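Local coordinates for protein sulfotransferase (Alicyclobacillus acidocaldarius subsp. acidocaldarius, PDB 3RNL) that probably transfers sulfo groups to an acceptor, as in other sulfotransferases of the P-loop fold, and binds magnesium ions, at residues Y160-G165 against E277-F282; A169-Y174 against A292-D297. One frame throughout, in Å; residues are numbered along the deposited sequence. Where two conformers were deposited one is given.

Interaction 1. Residues Y160-G165 against E277-F282; sequences YYRAVG and EELTAF
Arg-162 lays its side chain across one face of the Phe-282 ring. The aliphatic part leads: CG of Arg-162 approaches CE2 of Phe-282 to 3.6 Å, and CD of Arg-162 sits over the face in a CH-pi contact, 3.9 Å from the ring centroid. Past it, NE of Arg-162 rides above the ring centre, and CZ of Arg-162 lies 4.7 Å from the centroid of Phe-282, over the face, a cation-pi geometry. The guanidinium is nevertheless almost perpendicular to the ring (86° between planes), so its edge, not its face, looks down on the phenyl. In Phe-282, chi1 of 172° carries the ring out from helix 273-294 toward the loop, and chi2 near 80° turns its face to Arg-162. In the alpha-beta-alpha sandwich of this P-loop-type fold, the contact ties the loop ahead of helix 167-178 to the long C-terminal helix. Leu-279, one turn before Phe-282, sets CD2 over a face of the guanidinium, 3.6 Å from NH2 of Arg-162; buried, it also packs on Phe-140 and Leu-144 of helix 140-145, a place for an aliphatic residue. Arginine suits its partly exposed position, methylenes on carbon and polar end toward water: in one of two conformers of Glu-278, a water links NH2 of Arg-162 to OE1 of Glu-278.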
ATOM      1  N   TYR A 160      -4.612  -2.200 -12.289  1.00 11.37           N
ATOM      2  CA  TYR A 160      -3.416  -2.673 -12.970  1.00 13.05           C
ATOM      3  C   TYR A 160      -2.931  -3.861 -12.159  1.00 14.61           C
ATOM      4  O   TYR A 160      -2.052  -3.744 -11.295  1.00 13.79           O
ATOM      5  CB  TYR A 160      -2.312  -1.600 -12.871  1.00 12.12           C
ATOM      6  CG  TYR A 160      -2.610  -0.203 -13.410  1.00 13.35           C
ATOM      7  CD1 TYR A 160      -3.761   0.081 -14.137  1.00 15.81           C
ATOM      8  CD2 TYR A 160      -1.711   0.833 -13.181  1.00 14.79           C
ATOM      9  CE1 TYR A 160      -4.005   1.384 -14.611  1.00 16.50           C
ATOM     10  CE2 TYR A 160      -1.943   2.115 -13.643  1.00 18.37           C
ATOM     11  CZ  TYR A 160      -3.085   2.389 -14.348  1.00 19.28           C
ATOM     12  OH  TYR A 160      -3.283   3.687 -14.789  1.00 20.85           O
ATOM     13  N   TYR A 161      -3.313  -5.040 -12.615  1.00 15.07           N
ATOM     14  CA  TYR A 161      -3.126  -6.236 -11.819  1.00 13.91           C
ATOM     15  C   TYR A 161      -1.653  -6.546 -11.728  1.00 12.96           C
ATOM     16  O   TYR A 161      -1.134  -6.839 -10.651  1.00 15.87           O
ATOM     17  CB  TYR A 161      -3.847  -7.404 -12.478  1.00 15.47           C
ATOM     18  CG  TYR A 161      -5.336  -7.214 -12.497  1.00 14.00           C
ATOM     19  CD1 TYR A 161      -6.051  -7.067 -11.319  1.00 21.35           C
ATOM     20  CD2 TYR A 161      -6.036  -7.196 -13.701  1.00 16.60           C
ATOM     21  CE1 TYR A 161      -7.426  -6.886 -11.333  1.00 20.30           C
ATOM     22  CE2 TYR A 161      -7.402  -7.016 -13.725  1.00 15.62           C
ATOM     23  CZ  TYR A 161      -8.094  -6.871 -12.544  1.00 15.53           C
ATOM     24  OH  TYR A 161      -9.461  -6.697 -12.577  1.00 19.10           O
ATOM     25  N   ARG A 162      -0.996  -6.506 -12.877  1.00 12.08           N
ATOM     26  CA  ARG A 162       0.434  -6.802 -12.948  1.00 15.44           C
ATOM     27  C   ARG A 162       1.302  -5.632 -12.475  1.00 18.56           C
ATOM     28  O   ARG A 162       2.218  -5.823 -11.673  1.00 15.54           O
ATOM     29  CB  ARG A 162       0.835  -7.202 -14.382  1.00 14.92           C
ATOM     30  CG  ARG A 162       0.375  -8.601 -14.811  1.00 14.35           C
ATOM     31  CD  ARG A 162       0.640  -8.819 -16.323  1.00 18.37           C
ATOM     32  NE  ARG A 162       0.844 -10.236 -16.652  1.00 30.86           N
ATOM     33  CZ  ARG A 162      -0.110 -11.049 -17.098  1.00 38.91           C
ATOM     34  NH1 ARG A 162      -1.342 -10.595 -17.269  1.00 37.46           N
ATOM     35  NH2 ARG A 162       0.168 -12.317 -17.377  1.00 37.61           N
ATOM     36  N   ALA A 163       1.019  -4.421 -12.959  1.00 12.27           N
ATOM     37  CA  ALA A 163       1.951  -3.319 -12.722  1.00 14.25           C
ATOM     38  C   ALA A 163       2.107  -3.038 -11.228  1.00 12.53           C
ATOM     39  O   ALA A 163       3.212  -2.775 -10.734  1.00 13.72           O
ATOM     40  CB  ALA A 163       1.506  -2.056 -13.456  1.00 16.63           C
ATOM     41  N   VAL A 164       0.999  -3.096 -10.502  1.00 12.31           N
ATOM     42  CA  VAL A 164       1.025  -2.763  -9.078  1.00 11.19           C
ATOM     43  C   VAL A 164       1.734  -3.845  -8.249  1.00 15.40           C
ATOM     44  O   VAL A 164       2.268  -3.573  -7.171  1.00 14.45           O
ATOM     45  CB  VAL A 164      -0.416  -2.470  -8.570  1.00 11.00           C
ATOM     46  CG1 VAL A 164      -0.489  -2.471  -7.052  1.00 14.10           C
ATOM     47  CG2 VAL A 164      -0.877  -1.124  -9.144  1.00 14.54           C
ATOM     48  N   GLY A 165       1.758  -5.061  -8.770  1.00 10.91           N
ATOM     49  CA  GLY A 165       2.408  -6.171  -8.091  1.00  9.92           C
ATOM     50  C   GLY A 165       3.897  -6.308  -8.392  1.00 10.92           C
ATOM     51  O   GLY A 165       4.552  -7.182  -7.801  1.00 11.71           O
ATOM     52  N   GLU A 277      -0.519 -20.481 -12.313  1.00 14.48           N
ATOM     53  CA  GLU A 277       0.816 -20.905 -12.730  1.00 15.25           C
ATOM     54  C   GLU A 277       1.480 -19.815 -13.570  1.00 15.97           C
ATOM     55  O   GLU A 277       2.638 -19.458 -13.335  1.00 15.98           O
ATOM     56  CB  GLU A 277       0.760 -22.208 -13.533  1.00 16.55           C
ATOM     57  CG  GLU A 277       0.199 -23.385 -12.763  1.00 20.47           C
ATOM     58  CD  GLU A 277       1.161 -23.918 -11.715  1.00 32.59           C
ATOM     59  OE1 GLU A 277       2.303 -23.417 -11.627  1.00 29.49           O
ATOM     60  OE2 GLU A 277       0.772 -24.849 -10.979  1.00 40.23           O
ATOM     61  N   GLU A 278       0.747 -19.282 -14.542  0.51 15.88           N
ATOM     62  CA  GLU A 278       1.318 -18.285 -15.447  0.51 16.57           C
ATOM     63  C   GLU A 278       1.676 -16.983 -14.734  0.51 16.36           C
ATOM     64  O   GLU A 278       2.710 -16.386 -15.024  0.51 16.36           O
ATOM     65  CB  GLU A 278       0.370 -17.994 -16.609  0.51 16.84           C
ATOM     66  CG  GLU A 278       1.059 -17.421 -17.835  0.51 17.99           C
ATOM     67  CD  GLU A 278       0.159 -17.461 -19.059  0.51 30.02           C
ATOM     68  OE1 GLU A 278      -1.075 -17.350 -18.887  0.51 34.96           O
ATOM     69  OE2 GLU A 278       0.681 -17.611 -20.186  0.51 23.34           O
ATOM     70  N   LEU A 279       0.817 -16.534 -13.820  1.00 12.95           N
ATOM     71  CA  LEU A 279       1.097 -15.301 -13.085  1.00 13.79           C
ATOM     72  C   LEU A 279       2.260 -15.493 -12.126  1.00 13.31           C
ATOM     73  O   LEU A 279       3.093 -14.594 -11.971  1.00 14.04           O
ATOM     74  CB  LEU A 279      -0.133 -14.794 -12.331  1.00 12.76           C
ATOM     75  CG  LEU A 279      -1.217 -14.150 -13.206  1.00 19.58           C
ATOM     76  CD1 LEU A 279      -2.439 -13.790 -12.362  1.00 17.93           C
ATOM     77  CD2 LEU A 279      -0.676 -12.924 -13.938  1.00 22.16           C
ATOM     78  N   THR A 280       2.347 -16.666 -11.505  1.00 13.05           N
ATOM     79  CA  THR A 280       3.495 -16.936 -10.629  1.00 12.53           C
ATOM     80  C   THR A 280       4.804 -16.794 -11.422  1.00 17.21           C
ATOM     81  O   THR A 280       5.762 -16.161 -10.973  1.00 14.71           O
ATOM     82  CB  THR A 280       3.389 -18.309  -9.938  1.00 13.88           C
ATOM     83  OG1 THR A 280       2.186 -18.351  -9.157  1.00 13.57           O
ATOM     84  CG2 THR A 280       4.581 -18.550  -9.021  1.00 17.81           C
ATOM     85  N   ALA A 281       4.832 -17.363 -12.622  1.00 15.30           N
ATOM     86  CA  ALA A 281       6.025 -17.262 -13.458  1.00 14.47           C
ATOM     87  C   ALA A 281       6.281 -15.816 -13.887  1.00 16.98           C
ATOM     88  O   ALA A 281       7.435 -15.373 -13.974  1.00 15.24           O
ATOM     89  CB  ALA A 281       5.891 -18.179 -14.689  1.00 15.47           C
ATOM     90  N   PHE A 282       5.210 -15.084 -14.165  1.00 14.15           N
ATOM     91  CA  PHE A 282       5.347 -13.691 -14.590  1.00 16.00           C
ATOM     92  C   PHE A 282       6.079 -12.841 -13.549  1.00 15.38           C
ATOM     93  O   PHE A 282       6.977 -12.061 -13.887  1.00 15.80           O
ATOM     94  CB  PHE A 282       3.984 -13.051 -14.869  1.00 15.91           C
ATOM     95  CG  PHE A 282       4.068 -11.564 -15.112  1.00 16.17           C
ATOM     96  CD1 PHE A 282       4.466 -11.077 -16.348  1.00 17.00           C
ATOM     97  CD2 PHE A 282       3.800 -10.663 -14.084  1.00 14.33           C
ATOM     98  CE1 PHE A 282       4.566  -9.706 -16.566  1.00 22.29           C
ATOM     99  CE2 PHE A 282       3.897  -9.297 -14.291  1.00 15.20           C
ATOM    100  CZ  PHE A 282       4.289  -8.818 -15.538  1.00 18.37           C
TER
HETATM  101  O   HOH W   1      -1.454 -14.765 -17.962  1.00 48.13           O

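Interaction 2. Residues A169-Y174 against A292-D297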
ATOM      1  N   ALA A 169      11.041  -2.671  -7.849  1.00 11.24           N
ATOM      2  CA  ALA A 169      11.497  -1.305  -8.136  1.00 11.65           C
ATOM      3  C   ALA A 169      10.819  -0.272  -7.236  1.00 11.62           C
ATOM      4  O   ALA A 169      11.405   0.771  -6.922  1.00 10.23           O
ATOM      5  CB  ALA A 169      11.264  -0.952  -9.613  1.00 12.62           C
ATOM      6  N   GLN A 170       9.575  -0.543  -6.852  1.00 11.00           N
ATOM      7  CA  GLN A 170       8.820   0.381  -6.008  1.00  7.51           C
ATOM      8  C   GLN A 170       9.434   0.435  -4.621  1.00 10.05           C
ATOM      9  O   GLN A 170       9.611   1.507  -4.045  1.00 10.54           O
ATOM     10  CB  GLN A 170       7.360  -0.081  -5.887  1.00  8.15           C
ATOM     11  CG  GLN A 170       6.674  -0.216  -7.257  1.00 11.04           C
ATOM     12  CD  GLN A 170       5.266  -0.802  -7.135  1.00 16.90           C
ATOM     13  OE1 GLN A 170       4.517  -0.430  -6.247  1.00 23.67           O
ATOM     14  NE2 GLN A 170       4.906  -1.704  -8.044  1.00 18.60           N
ATOM     15  N   VAL A 171       9.733  -0.736  -4.071  1.00  7.66           N
ATOM     16  CA  VAL A 171      10.369  -0.798  -2.755  1.00  7.92           C
ATOM     17  C   VAL A 171      11.788  -0.213  -2.811  1.00  8.23           C
ATOM     18  O   VAL A 171      12.204   0.539  -1.900  1.00 10.23           O
ATOM     19  CB  VAL A 171      10.389  -2.248  -2.249  1.00  9.09           C
ATOM     20  CG1 VAL A 171      11.203  -2.360  -0.961  1.00 11.53           C
ATOM     21  CG2 VAL A 171       8.939  -2.750  -2.036  1.00  9.10           C
ATOM     22  N   LYS A 172      12.524  -0.516  -3.880  1.00  8.33           N
ATOM     23  CA  LYS A 172      13.880   0.035  -4.000  1.00  9.15           C
ATOM     24  C   LYS A 172      13.860   1.560  -3.921  1.00 10.56           C
ATOM     25  O   LYS A 172      14.724   2.171  -3.300  1.00 10.24           O
ATOM     26  CB  LYS A 172      14.550  -0.395  -5.307  1.00 10.84           C
ATOM     27  CG  LYS A 172      15.970   0.189  -5.449  1.00 12.39           C
ATOM     28  CD  LYS A 172      16.648  -0.281  -6.723  1.00 16.66           C
ATOM     29  CE  LYS A 172      18.123   0.166  -6.780  1.00 18.10           C
ATOM     30  NZ  LYS A 172      18.282   1.627  -7.105  1.00 16.32           N
ATOM     31  N   ARG A 173      12.883   2.183  -4.568  1.00  9.70           N
ATOM     32  CA  ARG A 173      12.820   3.651  -4.547  1.00  8.40           C
ATOM     33  C   ARG A 173      12.696   4.174  -3.108  1.00 12.14           C
ATOM     34  O   ARG A 173      13.354   5.145  -2.739  1.00  9.73           O
ATOM     35  CB  ARG A 173      11.663   4.158  -5.430  1.00 10.96           C
ATOM     36  CG  ARG A 173      11.533   5.687  -5.531  1.00 10.81           C
ATOM     37  CD  ARG A 173      12.761   6.381  -6.146  1.00  9.51           C
ATOM     38  NE  ARG A 173      13.274   5.756  -7.374  1.00 12.10           N
ATOM     39  CZ  ARG A 173      12.803   5.983  -8.596  1.00 15.77           C
ATOM     40  NH1 ARG A 173      13.366   5.381  -9.652  1.00 14.52           N
ATOM     41  NH2 ARG A 173      11.764   6.804  -8.769  1.00 12.83           N
ATOM     42  N   TYR A 174      11.863   3.532  -2.286  1.00  8.71           N
ATOM     43  CA  TYR A 174      11.753   3.944  -0.878  1.00  9.07           C
ATOM     44  C   TYR A 174      13.022   3.668  -0.088  1.00 10.22           C
ATOM     45  O   TYR A 174      13.436   4.497   0.738  1.00  9.10           O
ATOM     46  CB  TYR A 174      10.545   3.304  -0.185  1.00  8.92           C
ATOM     47  CG  TYR A 174       9.283   4.091  -0.459  1.00  7.81           C
ATOM     48  CD1 TYR A 174       8.878   5.111   0.407  1.00 10.12           C
ATOM     49  CD2 TYR A 174       8.534   3.863  -1.613  1.00 11.16           C
ATOM     50  CE1 TYR A 174       7.723   5.858   0.150  1.00  8.64           C
ATOM     51  CE2 TYR A 174       7.372   4.606  -1.877  1.00  7.18           C
ATOM     52  CZ  TYR A 174       6.983   5.606  -1.001  1.00 11.51           C
ATOM     53  OH  TYR A 174       5.847   6.351  -1.271  1.00 12.00           O
ATOM     54  N   ALA A 292      16.395 -10.107  -2.589  1.00 15.98           N
ATOM     55  CA  ALA A 292      17.716  -9.522  -2.351  1.00 17.95           C
ATOM     56  C   ALA A 292      17.616  -8.108  -1.775  1.00 16.65           C
ATOM     57  O   ALA A 292      18.464  -7.687  -0.977  1.00 19.16           O
ATOM     58  CB  ALA A 292      18.528  -9.508  -3.637  1.00 21.99           C
ATOM     59  N   LEU A 293      16.591  -7.366  -2.184  0.54 14.28           N
ATOM     60  CA  LEU A 293      16.402  -5.999  -1.692  0.54 14.71           C
ATOM     61  C   LEU A 293      16.025  -5.968  -0.216  0.54 17.75           C
ATOM     62  O   LEU A 293      16.587  -5.195   0.557  0.54 18.96           O
ATOM     63  CB  LEU A 293      15.317  -5.259  -2.494  0.54 13.27           C
ATOM     64  CG  LEU A 293      15.712  -4.665  -3.846  0.54 16.13           C
ATOM     65  CD1 LEU A 293      14.488  -4.170  -4.598  0.54 15.54           C
ATOM     66  CD2 LEU A 293      16.726  -3.530  -3.660  0.54 16.19           C
ATOM     67  N   ILE A 294      15.059  -6.799   0.164  1.00 13.40           N
ATOM     68  CA  ILE A 294      14.531  -6.785   1.533  1.00 12.41           C
ATOM     69  C   ILE A 294      15.169  -7.811   2.466  1.00 15.53           C
ATOM     70  O   ILE A 294      14.754  -7.944   3.619  1.00 18.93           O
ATOM     71  CB  ILE A 294      12.985  -6.914   1.570  1.00 12.58           C
ATOM     72  CG1 ILE A 294      12.531  -8.305   1.123  1.00 17.00           C
ATOM     73  CG2 ILE A 294      12.340  -5.831   0.683  1.00 16.87           C
ATOM     74  CD1 ILE A 294      11.020  -8.541   1.302  1.00 20.72           C
ATOM     75  N   HIS A 295      16.160  -8.543   1.964  1.00 14.58           N
ATOM     76  CA  HIS A 295      16.932  -9.468   2.787  1.00 16.05           C
ATOM     77  C   HIS A 295      16.117 -10.583   3.400  1.00 20.87           C
ATOM     78  O   HIS A 295      16.376 -10.981   4.533  1.00 20.68           O
ATOM     79  CB  HIS A 295      17.626  -8.728   3.934  1.00 20.13           C
ATOM     80  CG  HIS A 295      18.549  -7.648   3.480  1.00 18.25           C
ATOM     81  ND1 HIS A 295      19.141  -6.762   4.354  1.00 18.39           N
ATOM     82  CD2 HIS A 295      19.000  -7.325   2.246  1.00 18.63           C
ATOM     83  CE1 HIS A 295      19.917  -5.932   3.676  1.00 22.48           C
ATOM     84  NE2 HIS A 295      19.847  -6.252   2.395  1.00 23.61           N
ATOM     85  N   ARG A 296      15.149 -11.101   2.668  1.00 17.58           N
ATOM     86  CA  ARG A 296      14.454 -12.277   3.162  1.00 23.53           C
ATOM     87  C   ARG A 296      13.937 -13.126   2.014  1.00 18.24           C
ATOM     88  O   ARG A 296      13.758 -12.641   0.904  1.00 19.72           O
ATOM     89  CB  ARG A 296      13.327 -11.886   4.118  1.00 31.66           C
ATOM     90  CG  ARG A 296      12.209 -11.103   3.475  1.00 31.58           C
ATOM     91  CD  ARG A 296      11.246 -10.600   4.544  1.00 37.66           C
ATOM     92  NE  ARG A 296      10.701 -11.695   5.347  1.00 34.34           N
ATOM     93  CZ  ARG A 296       9.840 -11.534   6.349  1.00 39.75           C
ATOM     94  NH1 ARG A 296       9.419 -10.319   6.680  1.00 37.31           N
ATOM     95  NH2 ARG A 296       9.398 -12.591   7.018  1.00 39.98           N
ATOM     96  N   ASP A 297      13.719 -14.402   2.306  1.00 17.49           N
ATOM     97  CA  ASP A 297      13.284 -15.359   1.302  1.00 17.57           C
ATOM     98  C   ASP A 297      11.756 -15.358   1.158  1.00 19.77           C
ATOM     99  O   ASP A 297      11.022 -15.250   2.134  1.00 20.67           O
ATOM    100  CB  ASP A 297      13.797 -16.749   1.653  1.00 19.58           C
ATOM    101  CG  ASP A 297      13.082 -17.837   0.893  1.00 28.29           C
ATOM    102  OD1 ASP A 297      13.587 -18.231  -0.176  1.00 26.41           O
ATOM    103  OD2 ASP A 297      12.018 -18.295   1.367  1.00 28.44           O
TER
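The backbones come nearest at Lys-172 and Leu-293, whose CA atoms lie 6.9 Å apart, where helix 167-178 passes the C-terminal end of helix 273-294. Leu-293 points its side chain at the neighbouring helix and touches Lys-172 near the root: in one of its two conformers, CD1 of Leu-293 lies 3.8 Å from CB of Lys-172, with CD2 of Leu-293 more loosely against CB and CG of Lys-172. Lys-172 runs extended as far as CE, and a turn at chi4 (-75°) takes NZ to a salt bridge with Asp-176, which binds magnesium in a structure of this protein, though no ion is bound to it in this chain; a long lysine can thus offer carbon to leucine and charge to the carboxylate. In the alpha-beta-alpha sandwich the pair joins helix 167-178 to the end of helix 273-294 beside the edge strand 183-187, which Ile-294 touches through Val-185. Val-171 meets Ile-294 through branch methyls, CG1 of Val-171 being 4.0 Å from CG2 of Ile-294, a modest apolar touch. Valine and isoleucine suit this place by offering methyl carbon close to the backbone. His-295 is the first residue to leave helical phi/psi, with positive phi (62°).

Both interactions use helix 273-294, interaction 1 near its start and interaction 2 at its end, with their centres about 17 Å apart. The chain between 160 and 174 serves each in turn: the loop 160-165 leads into helix 167-178, and the two meet where NE2 of Gln-170 makes a weak hydrogen bond to O of Val-164. Each contact is partly buried and has no direct hydrogen bond across it. Interaction 1 relies on a charged group over an aromatic face, with a water bridge at its outer end in one conformer of Glu-278, and lies away from the magnesium sites. Interaction 2 is aliphatic throughout, buried at Val-171, with Ile-294 against strand 183-187, and exposed at Lys-172, whose amine pairs with Asp-176.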